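Local coordinates for protein sulfite dehydrogenase (Paracoccus pantotrophus, PDB 2XTS) that oxidises protein-bound sulfane sulfur in the Sox pathway, using a molybdenum cofactor for the chemistry and heme c groups to carry electrons away, at residues N179-P184 with R240-K245; P216-N221 with W258-D263. All blocks are in the same frame, centred on the assembly; numbering follows the deposited sequence. Where two conformers were deposited one is given.

Overall arrangement
Both contacts lie beside the molybdenum cofactor, their centres about 12 Å apart, and their segments alternate along the chain. Contact 1 joins the cofactor to the heme c: Asn179 packs on the pterin of MTE, while Arg240 bonds to both heme propionates and Ser244 to one of them. Contact 2 ties the cofactor-binding domain to the dimerisation domain through a single beta bridge, a tryptophan stack and a cobalt ion, and at its other end reaches the molybdenum centre with Gly220 and Asn221. Arg181 links the two: its NH1 is 3.0 Å from Glu219 OE2 in a salt bridge and 2.8 Å from Asn221 OD1, probably a hydrogen bond. The nearest atoms of the Arg181 side chain are about 6 Å from the cobalt ion and from the molybdenum oxide.

Contact 1 (N179-P184 with R240-K245); sequences NGRSFP and REETSK. With MTE (phosphonic acidmono-(2-amino-5,6-dimercapto-4-oxo-3,7,8a,9,10,10a-hexahydro-4H-8-oxa-1,3,9,10-tetraaza-anthracen-7-ylmethyl)ester), chain E; HEC (heme c), chain K.
Glu242 presents its carboxylate to the start of edge strand 181-184, which closes one side of a mixed sheet in the molybdopterin-binding domain. OE1 takes the backbone N of Ser182 on its syn lone pair at 2.8 Å, nearly straight at 171°. OE2 is met, again on the syn side, by Ser182 OG at 2.7 Å, so one residue grips both oxygens. The anti lone pair of OE1 receives Arg181 NE at 3.1 Å in a salt bridge with the carboxylate turned almost perpendicular to the guanidinium. A water adds another bond to OE1 and also joins Arg181 NH2 and Ser182 O. Several donors on this buried carboxylate would probably keep it ionised.

Arg181 reaches this place with its chain bent at chi2 and chi3, and Glu241 O sits over one guanidinium face, 3.0 Å above the plane and toward the rim, at an angle too poor for a hydrogen bond to NE or NH1. NH1 goes on to Glu219 and Asn221. Glu242 OE2 also accepts a hydrogen bond from the backbone N of Ser239.

The two ends of the contact meet different cofactors. Asn179 lays its side chain against the pterin of MTE, CB lying 3.4 Å from C2. Glu241 curls back so that OE2 takes Arg240 NH1 at 2.6 Å, helping to position a guanidinium that binds both heme propionates. Ser244 OG adds a further bond, 2.7 Å from O1A of the heme.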
loop_
_atom_site.group_PDB
_atom_site.type_symbol
_atom_site.label_atom_id
_atom_site.label_comp_id
_atom_site.label_asym_id
_atom_site.label_seq_id
_atom_site.Cartn_x
_atom_site.Cartn_y
_atom_site.Cartn_z
ATOM N N ASN A 179 -0.437 -0.771 27.290
ATOM C CA ASN A 179 -1.614 -1.195 26.545
ATOM C C ASN A 179 -1.937 -2.666 26.741
ATOM O O ASN A 179 -2.376 -3.355 25.833
ATOM C CB ASN A 179 -1.441 -0.902 25.058
ATOM C CG ASN A 179 -2.772 -0.720 24.334
ATOM O OD1 ASN A 179 -3.260 -1.607 23.610
ATOM N ND2 ASN A 179 -3.382 0.421 24.563
ATOM N N GLY A 180 -1.756 -3.162 27.956
ATOM C CA GLY A 180 -1.963 -4.582 28.182
ATOM C C GLY A 180 -3.412 -4.952 27.975
ATOM O O GLY A 180 -4.301 -4.267 28.453
ATOM N N ARG A 181 -3.637 -6.059 27.265
ATOM C CA ARG A 181 -4.961 -6.575 26.992
ATOM C C ARG A 181 -4.973 -8.093 27.104
ATOM O O ARG A 181 -4.017 -8.762 26.707
ATOM C CB ARG A 181 -5.468 -6.159 25.592
ATOM C CG ARG A 181 -5.864 -4.698 25.458
ATOM C CD ARG A 181 -7.005 -4.312 26.370
ATOM N NE ARG A 181 -8.231 -5.045 26.153
ATOM C CZ ARG A 181 -9.241 -4.697 25.369
ATOM N NH1 ARG A 181 -9.218 -3.598 24.647
ATOM N NH2 ARG A 181 -10.313 -5.458 25.320
ATOM N N SER A 182 -6.107 -8.619 27.571
ATOM C CA SER A 182 -6.334 -10.047 27.733
ATOM C C SER A 182 -7.128 -10.642 26.577
ATOM O O SER A 182 -8.135 -10.081 26.134
ATOM C CB SER A 182 -7.115 -10.282 29.004
ATOM O OG SER A 182 -6.451 -9.743 30.126
ATOM N N PHE A 183 -6.691 -11.813 26.100
ATOM C CA PHE A 183 -7.330 -12.513 24.985
ATOM C C PHE A 183 -7.690 -13.934 25.412
ATOM O O PHE A 183 -6.862 -14.617 26.007
ATOM C CB PHE A 183 -6.327 -12.690 23.839
ATOM C CG PHE A 183 -5.853 -11.440 23.188
ATOM C CD1 PHE A 183 -4.951 -10.620 23.807
ATOM C CD2 PHE A 183 -6.256 -11.121 21.906
ATOM C CE1 PHE A 183 -4.498 -9.472 23.163
ATOM C CE2 PHE A 183 -5.775 -9.998 21.254
ATOM C CZ PHE A 183 -4.920 -9.160 21.895
ATOM N N PRO A 184 -8.874 -14.425 25.034
ATOM C CA PRO A 184 -9.118 -15.850 25.226
ATOM C C PRO A 184 -8.246 -16.682 24.296
ATOM O O PRO A 184 -8.034 -16.314 23.145
ATOM C CB PRO A 184 -10.592 -16.002 24.858
ATOM C CG PRO A 184 -10.853 -14.926 23.917
ATOM C CD PRO A 184 -9.967 -13.789 24.274
ATOM N N ARG A 240 -6.214 -1.958 32.897
ATOM C CA ARG A 240 -6.845 -0.641 32.747
ATOM C C ARG A 240 -7.597 -0.509 31.424
ATOM O O ARG A 240 -8.705 0.047 31.378
ATOM C CB ARG A 240 -5.784 0.451 32.929
ATOM C CG ARG A 240 -6.300 1.882 32.991
ATOM C CD ARG A 240 -6.361 2.587 31.666
ATOM N NE ARG A 240 -6.736 3.966 31.871
ATOM C CZ ARG A 240 -6.521 4.959 31.013
ATOM N NH1 ARG A 240 -5.944 4.736 29.846
ATOM N NH2 ARG A 240 -6.890 6.181 31.328
ATOM N N GLU A 241 -6.976 -1.018 30.366
ATOM C CA GLU A 241 -7.557 -0.921 29.037
ATOM C C GLU A 241 -8.666 -1.927 28.735
ATOM O O GLU A 241 -9.095 -2.053 27.593
ATOM C CB GLU A 241 -6.490 -0.919 27.937
ATOM C CG GLU A 241 -5.487 0.259 28.062
ATOM C CD GLU A 241 -6.072 1.675 28.054
ATOM O OE1 GLU A 241 -7.241 1.863 27.722
ATOM O OE2 GLU A 241 -5.334 2.628 28.401
ATOM N N GLU A 242 -9.146 -2.624 29.760
ATOM C CA GLU A 242 -10.326 -3.447 29.602
ATOM C C GLU A 242 -11.262 -3.360 30.785
ATOM O O GLU A 242 -12.206 -4.129 30.873
ATOM C CB GLU A 242 -9.950 -4.880 29.239
ATOM C CG GLU A 242 -9.165 -5.604 30.300
ATOM C CD GLU A 242 -8.281 -6.749 29.788
ATOM O OE1 GLU A 242 -8.176 -6.942 28.551
ATOM O OE2 GLU A 242 -7.665 -7.417 30.662
ATOM N N THR A 243 -11.062 -2.338 31.624
ATOM C CA THR A 243 -11.905 -2.076 32.794
ATOM C C THR A 243 -12.332 -0.606 32.766
ATOM O O THR A 243 -13.479 -0.271 32.453
ATOM C CB THR A 243 -11.182 -2.431 34.131
ATOM O OG1 THR A 243 -9.903 -1.766 34.190
ATOM C CG2 THR A 243 -10.966 -3.938 34.258
ATOM N N SER A 244 -11.404 0.283 33.063
ATOM C CA SER A 244 -11.655 1.702 32.948
ATOM C C SER A 244 -12.063 2.079 31.527
ATOM O O SER A 244 -13.001 2.839 31.326
ATOM C CB SER A 244 -10.409 2.490 33.346
ATOM O OG SER A 244 -10.641 3.880 33.219
ATOM N N LYS A 245 -11.315 1.558 30.561
ATOM C CA LYS A 245 -11.505 1.855 29.149
ATOM C C LYS A 245 -11.917 0.587 28.418
ATOM O O LYS A 245 -11.774 -0.526 28.933
ATOM C CB LYS A 245 -10.220 2.440 28.591
ATOM C CG LYS A 245 -9.746 3.669 29.371
ATOM C CD LYS A 245 -10.718 4.853 29.298
ATOM C CE LYS A 245 -10.112 6.061 29.972
ATOM N NZ LYS A 245 -10.935 7.261 29.791
HETATM N N1 MTE E . -0.300 -0.553 21.478
HETATM C C2 MTE E . 0.469 0.045 22.381
HETATM N N2 MTE E . 1.585 -0.588 22.803
HETATM N N3 MTE E . 0.185 1.268 22.867
HETATM C C4 MTE E . -0.919 1.971 22.482
HETATM O O4 MTE E . -1.105 3.105 22.971
HETATM N N5 MTE E . -3.018 1.926 21.107
HETATM C C6 MTE E . -3.979 0.944 20.659
HETATM C C7 MTE E . -3.438 -0.071 19.665
HETATM N N8 MTE E . -2.210 -0.640 20.156
HETATM C C9 MTE E . -1.822 1.368 21.523
HETATM C C10 MTE E . -1.454 0.033 21.038
HETATM C "C1'" MTE E . -5.240 1.565 20.086
HETATM S "S1'" MTE E . -6.406 2.271 21.184
HETATM C "C2'" MTE E . -5.523 1.513 18.763
HETATM S "S2'" MTE E . -7.029 2.047 18.127
HETATM C "C3'" MTE E . -4.501 0.929 17.812
HETATM O "O3'" MTE E . -3.247 0.585 18.423
HETATM C "C4'" MTE E . -4.171 1.935 16.724
HETATM O "O4'" MTE E . -3.267 1.344 15.780
HETATM P P MTE E . -2.487 2.368 14.824
HETATM O O1P MTE E . -3.680 3.038 14.080
HETATM O O2P MTE E . -1.753 3.386 15.634
HETATM O O3P MTE E . -1.677 1.509 13.915
HETATM FE FE HEC K . -1.912 9.816 35.848
HETATM C CHA HEC K . -4.284 8.306 33.943
HETATM C CHB HEC K . -2.664 7.714 38.424
HETATM C CHC HEC K . 0.660 11.080 37.591
HETATM C CHD HEC K . -1.603 12.287 33.576
HETATM N NA HEC K . -3.216 8.307 36.131
HETATM C C1A HEC K . -4.157 7.878 35.225
HETATM C C2A HEC K . -4.984 6.861 35.836
HETATM C C3A HEC K . -4.525 6.702 37.085
HETATM C C4A HEC K . -3.413 7.605 37.280
HETATM C CMA HEC K . -5.031 5.736 38.179
HETATM C CAA HEC K . -6.162 6.135 35.135
HETATM C CBA HEC K . -7.435 6.979 35.173
HETATM C CGA HEC K . -8.623 6.271 34.588
HETATM O O1A HEC K . -8.472 5.482 33.654
HETATM O O2A HEC K . -9.714 6.517 35.152
HETATM N NB HEC K . -1.120 9.445 37.618
HETATM C C1B HEC K . -1.550 8.516 38.560
HETATM C C2B HEC K . -0.567 8.435 39.619
HETATM C C3B HEC K . 0.344 9.395 39.408
HETATM C C4B HEC K . 0.028 10.015 38.144
HETATM C CMB HEC K . -0.764 7.556 40.870
HETATM C CAB HEC K . 1.582 9.716 40.232
HETATM C CBB HEC K . 2.414 8.423 40.462
HETATM N NC HEC K . -0.696 11.413 35.607
HETATM C C1C HEC K . 0.285 11.785 36.475
HETATM C C2C HEC K . 0.901 12.993 35.989
HETATM C C3C HEC K . 0.271 13.329 34.856
HETATM C C4C HEC K . -0.772 12.362 34.641
HETATM C CMC HEC K . 2.087 13.711 36.670
HETATM C CAC HEC K . 0.419 14.532 33.924
HETATM C CBC HEC K . 1.764 14.994 33.495
HETATM N ND HEC K . -2.780 10.206 34.079
HETATM C C1D HEC K . -2.409 11.234 33.234
HETATM C C2D HEC K . -3.058 11.096 31.957
HETATM C C3D HEC K . -3.855 9.858 32.063
HETATM C C4D HEC K . -3.657 9.375 33.395
HETATM C CMD HEC K . -2.919 11.933 30.692
HETATM C CAD HEC K . -4.701 9.264 30.951
HETATM C CBD HEC K . -3.841 8.306 30.131
HETATM C CGD HEC K . -4.606 7.613 29.040
HETATM O O1D HEC K . -5.861 7.688 29.009
HETATM O O2D HEC K . -3.954 6.896 28.256
HETATM O O HOH W 1 -4.152 -2.044 30.201
HETATM O O HOH W 2 -9.877 -8.046 26.717
#

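Contact 2 (P216-N221 with W258-D263); sequences PGWEGN and WTWVMD. With CO (cobalt (II) ion), chain G; MTE (phosphonic acidmono-(2-amino-5,6-dimercapto-4-oxo-3,7,8a,9,10,10a-hexahydro-4H-8-oxa-1,3,9,10-tetraaza-anthracen-7-ylmethyl)ester), chain E; 2MO (molybdenum (IV)oxide), chain F.
The indoles of Trp218 and Trp260 run alongside each other in the same direction, in the dense half of this contact. The six-membered ring of Trp218 makes an offset stack on the five-membered ring of Trp260, planes 15° apart, with CH2 of Trp218 only 3.4 Å from CE3 of Trp260. Trp260 CB sits squarely over the same Trp218 face, a CH-pi contact 3.5 Å from the centroid of the six-membered ring. At the indole's other end, Val261 CG2 packs 3.5 Å from Trp218 NE1. An alanine at Trp218 would remove the ring that meets Trp260 and Val261, and would probably loosen the join between the two loops.

Next to the stack, the backbones form a single beta bridge, Trp218 with Val261. Met262 N donates to Gly217 O at 2.9 Å and Glu219 N to Trp260 O at 2.8 Å, each N-H meeting its carbonyl oxygen almost head-on. This short bridge couples the molybdopterin-binding domain to the Mo-co dimerisation domain, and Met262 SD lies against Glu219 CB.

Toward the cobalt, direct packing gives way to coordination and water. Glu219 OE1 binds the metal at 2.1 Å; two waters and His369 are further ligands. Thr259, the centre of an inverse gamma turn, chelates the ion through O and OG1, and OG1 is also hydrogen-bonded to Asp248. One metal-bound water donates to Glu219 OE2, whose charge is further paired with Arg181. Two residues along from Glu219, Asn221 N makes a weak hydrogen bond to OT1 of the molybdenum oxide.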
loop_
_atom_site.group_PDB
_atom_site.type_symbol
_atom_site.label_atom_id
_atom_site.label_comp_id
_atom_site.label_asym_id
_atom_site.label_seq_id
_atom_site.Cartn_x
_atom_site.Cartn_y
_atom_site.Cartn_z
ATOM N N PRO A 216 -7.693 -9.982 13.797
ATOM C CA PRO A 216 -8.705 -9.727 12.785
ATOM C C PRO A 216 -10.127 -9.604 13.342
ATOM O O PRO A 216 -10.604 -10.444 14.103
ATOM C CB PRO A 216 -8.559 -10.902 11.849
ATOM C CG PRO A 216 -7.108 -11.207 11.932
ATOM C CD PRO A 216 -6.797 -11.068 13.373
ATOM N N GLY A 217 -10.761 -8.500 12.987
ATOM C CA GLY A 217 -12.135 -8.251 13.351
ATOM C C GLY A 217 -12.357 -7.648 14.722
ATOM O O GLY A 217 -13.491 -7.312 15.056
ATOM N N TRP A 218 -11.305 -7.549 15.529
ATOM C CA TRP A 218 -11.412 -7.118 16.918
ATOM C C TRP A 218 -10.931 -5.670 17.075
ATOM O O TRP A 218 -10.140 -5.155 16.266
ATOM C CB TRP A 218 -10.642 -8.068 17.832
ATOM C CG TRP A 218 -11.328 -9.376 18.083
ATOM C CD1 TRP A 218 -12.306 -9.938 17.315
ATOM C CD2 TRP A 218 -11.139 -10.259 19.200
ATOM N NE1 TRP A 218 -12.728 -11.113 17.885
ATOM C CE2 TRP A 218 -12.025 -11.333 19.036
ATOM C CE3 TRP A 218 -10.321 -10.232 20.327
ATOM C CZ2 TRP A 218 -12.126 -12.354 19.976
ATOM C CZ3 TRP A 218 -10.424 -11.233 21.258
ATOM C CH2 TRP A 218 -11.308 -12.287 21.077
ATOM N N GLU A 219 -11.463 -4.996 18.089
ATOM C CA GLU A 219 -11.241 -3.589 18.311
ATOM C C GLU A 219 -9.774 -3.246 18.328
ATOM O O GLU A 219 -8.934 -3.974 18.855
ATOM C CB GLU A 219 -11.967 -3.153 19.604
ATOM C CG GLU A 219 -11.355 -3.687 20.897
ATOM C CD GLU A 219 -12.228 -3.503 22.137
ATOM O OE1 GLU A 219 -13.340 -2.940 22.017
ATOM O OE2 GLU A 219 -11.796 -3.949 23.232
ATOM N N GLY A 220 -9.476 -2.079 17.764
ATOM C CA GLY A 220 -8.087 -1.682 17.536
ATOM C C GLY A 220 -7.231 -1.688 18.787
ATOM O O GLY A 220 -6.029 -1.914 18.719
ATOM N N ASN A 221 -7.810 -1.370 19.945
ATOM C CA ASN A 221 -7.009 -1.374 21.159
ATOM C C ASN A 221 -6.273 -2.687 21.390
ATOM O O ASN A 221 -5.201 -2.693 22.007
ATOM C CB ASN A 221 -7.857 -1.003 22.382
ATOM C CG ASN A 221 -7.020 -0.874 23.639
ATOM O OD1 ASN A 221 -7.048 -1.762 24.504
ATOM N ND2 ASN A 221 -6.186 0.158 23.706
ATOM N N TRP A 258 -15.318 -6.707 27.524
ATOM C CA TRP A 258 -14.837 -7.708 26.592
ATOM C C TRP A 258 -15.703 -7.641 25.335
ATOM O O TRP A 258 -16.048 -8.661 24.762
ATOM C CB TRP A 258 -14.861 -9.104 27.208
ATOM C CG TRP A 258 -14.059 -9.294 28.451
ATOM C CD1 TRP A 258 -13.152 -8.438 29.031
ATOM C CD2 TRP A 258 -14.154 -10.420 29.305
ATOM N NE1 TRP A 258 -12.662 -9.006 30.195
ATOM C CE2 TRP A 258 -13.265 -10.222 30.379
ATOM C CE3 TRP A 258 -14.899 -11.605 29.252
ATOM C CZ2 TRP A 258 -13.126 -11.168 31.410
ATOM C CZ3 TRP A 258 -14.748 -12.542 30.267
ATOM C CH2 TRP A 258 -13.873 -12.314 31.324
ATOM N N THR A 259 -16.035 -6.419 24.861
ATOM C CA THR A 259 -16.712 -6.250 23.582
ATOM C C THR A 259 -15.598 -6.202 22.563
ATOM O O THR A 259 -15.103 -5.151 22.166
ATOM C CB THR A 259 -17.620 -5.005 23.570
ATOM O OG1 THR A 259 -16.884 -3.865 24.070
ATOM C CG2 THR A 259 -18.814 -5.263 24.477
ATOM N N TRP A 260 -15.168 -7.382 22.165
ATOM C CA TRP A 260 -13.999 -7.504 21.325
ATOM C C TRP A 260 -14.307 -7.245 19.855
ATOM O O TRP A 260 -13.567 -6.533 19.174
ATOM C CB TRP A 260 -13.377 -8.888 21.500
ATOM C CG TRP A 260 -12.922 -9.165 22.899
ATOM C CD1 TRP A 260 -12.237 -8.333 23.715
ATOM C CD2 TRP A 260 -13.089 -10.392 23.627
ATOM N NE1 TRP A 260 -11.987 -8.945 24.925
ATOM C CE2 TRP A 260 -12.493 -10.216 24.892
ATOM C CE3 TRP A 260 -13.723 -11.601 23.346
ATOM C CZ2 TRP A 260 -12.489 -11.224 25.864
ATOM C CZ3 TRP A 260 -13.724 -12.595 24.324
ATOM C CH2 TRP A 260 -13.111 -12.400 25.557
ATOM N N VAL A 261 -15.364 -7.845 19.323
ATOM C CA VAL A 261 -15.602 -7.771 17.880
ATOM C C VAL A 261 -16.199 -6.432 17.463
ATOM O O VAL A 261 -16.981 -5.805 18.189
ATOM C CB VAL A 261 -16.435 -8.956 17.284
ATOM C CG1 VAL A 261 -16.125 -9.143 15.792
ATOM C CG2 VAL A 261 -16.143 -10.252 17.953
ATOM N N MET A 262 -15.774 -5.992 16.284
ATOM C CA MET A 262 -16.310 -4.813 15.628
ATOM C C MET A 262 -17.415 -5.267 14.660
ATOM O O MET A 262 -17.188 -6.086 13.775
ATOM C CB MET A 262 -15.194 -4.062 14.898
ATOM C CG MET A 262 -14.046 -3.624 15.784
ATOM S SD MET A 262 -14.568 -2.525 17.129
ATOM C CE MET A 262 -14.821 -0.987 16.246
ATOM N N ASP A 263 -18.608 -4.709 14.802
ATOM C CA ASP A 263 -19.748 -5.147 14.003
ATOM C C ASP A 263 -19.794 -4.482 12.613
ATOM O O ASP A 263 -19.127 -3.471 12.352
ATOM C CB ASP A 263 -21.047 -4.864 14.767
ATOM C CG ASP A 263 -21.191 -5.688 16.039
ATOM O OD1 ASP A 263 -20.719 -6.842 16.088
ATOM O OD2 ASP A 263 -21.807 -5.165 16.987
HETATM CO CO CO G . -15.150 -3.217 22.992
HETATM N N1 MTE E . -0.300 -0.553 21.478
HETATM C C2 MTE E . 0.469 0.045 22.381
HETATM N N2 MTE E . 1.585 -0.588 22.803
HETATM N N3 MTE E . 0.185 1.268 22.867
HETATM C C4 MTE E . -0.919 1.971 22.482
HETATM O O4 MTE E . -1.105 3.105 22.971
HETATM N N5 MTE E . -3.018 1.926 21.107
HETATM C C6 MTE E . -3.979 0.944 20.659
HETATM C C7 MTE E . -3.438 -0.071 19.665
HETATM N N8 MTE E . -2.210 -0.640 20.156
HETATM C C9 MTE E . -1.822 1.368 21.523
HETATM C C10 MTE E . -1.454 0.033 21.038
HETATM C "C1'" MTE E . -5.240 1.565 20.086
HETATM S "S1'" MTE E . -6.406 2.271 21.184
HETATM C "C2'" MTE E . -5.523 1.513 18.763
HETATM S "S2'" MTE E . -7.029 2.047 18.127
HETATM C "C3'" MTE E . -4.501 0.929 17.812
HETATM O "O3'" MTE E . -3.247 0.585 18.423
HETATM C "C4'" MTE E . -4.171 1.935 16.724
HETATM O "O4'" MTE E . -3.267 1.344 15.780
HETATM P P MTE E . -2.487 2.368 14.824
HETATM O O1P MTE E . -3.680 3.038 14.080
HETATM O O2P MTE E . -1.753 3.386 15.634
HETATM O O3P MTE E . -1.677 1.509 13.915
HETATM MO MO 2MO F . -8.438 2.503 19.988
HETATM O OT1 2MO F . -9.446 1.044 20.259
HETATM O OT2 2MO F . -8.717 3.889 21.343
HETATM O O HOH W 3 -14.041 -4.001 24.664
HETATM O O HOH W 4 -15.352 -1.341 23.963
#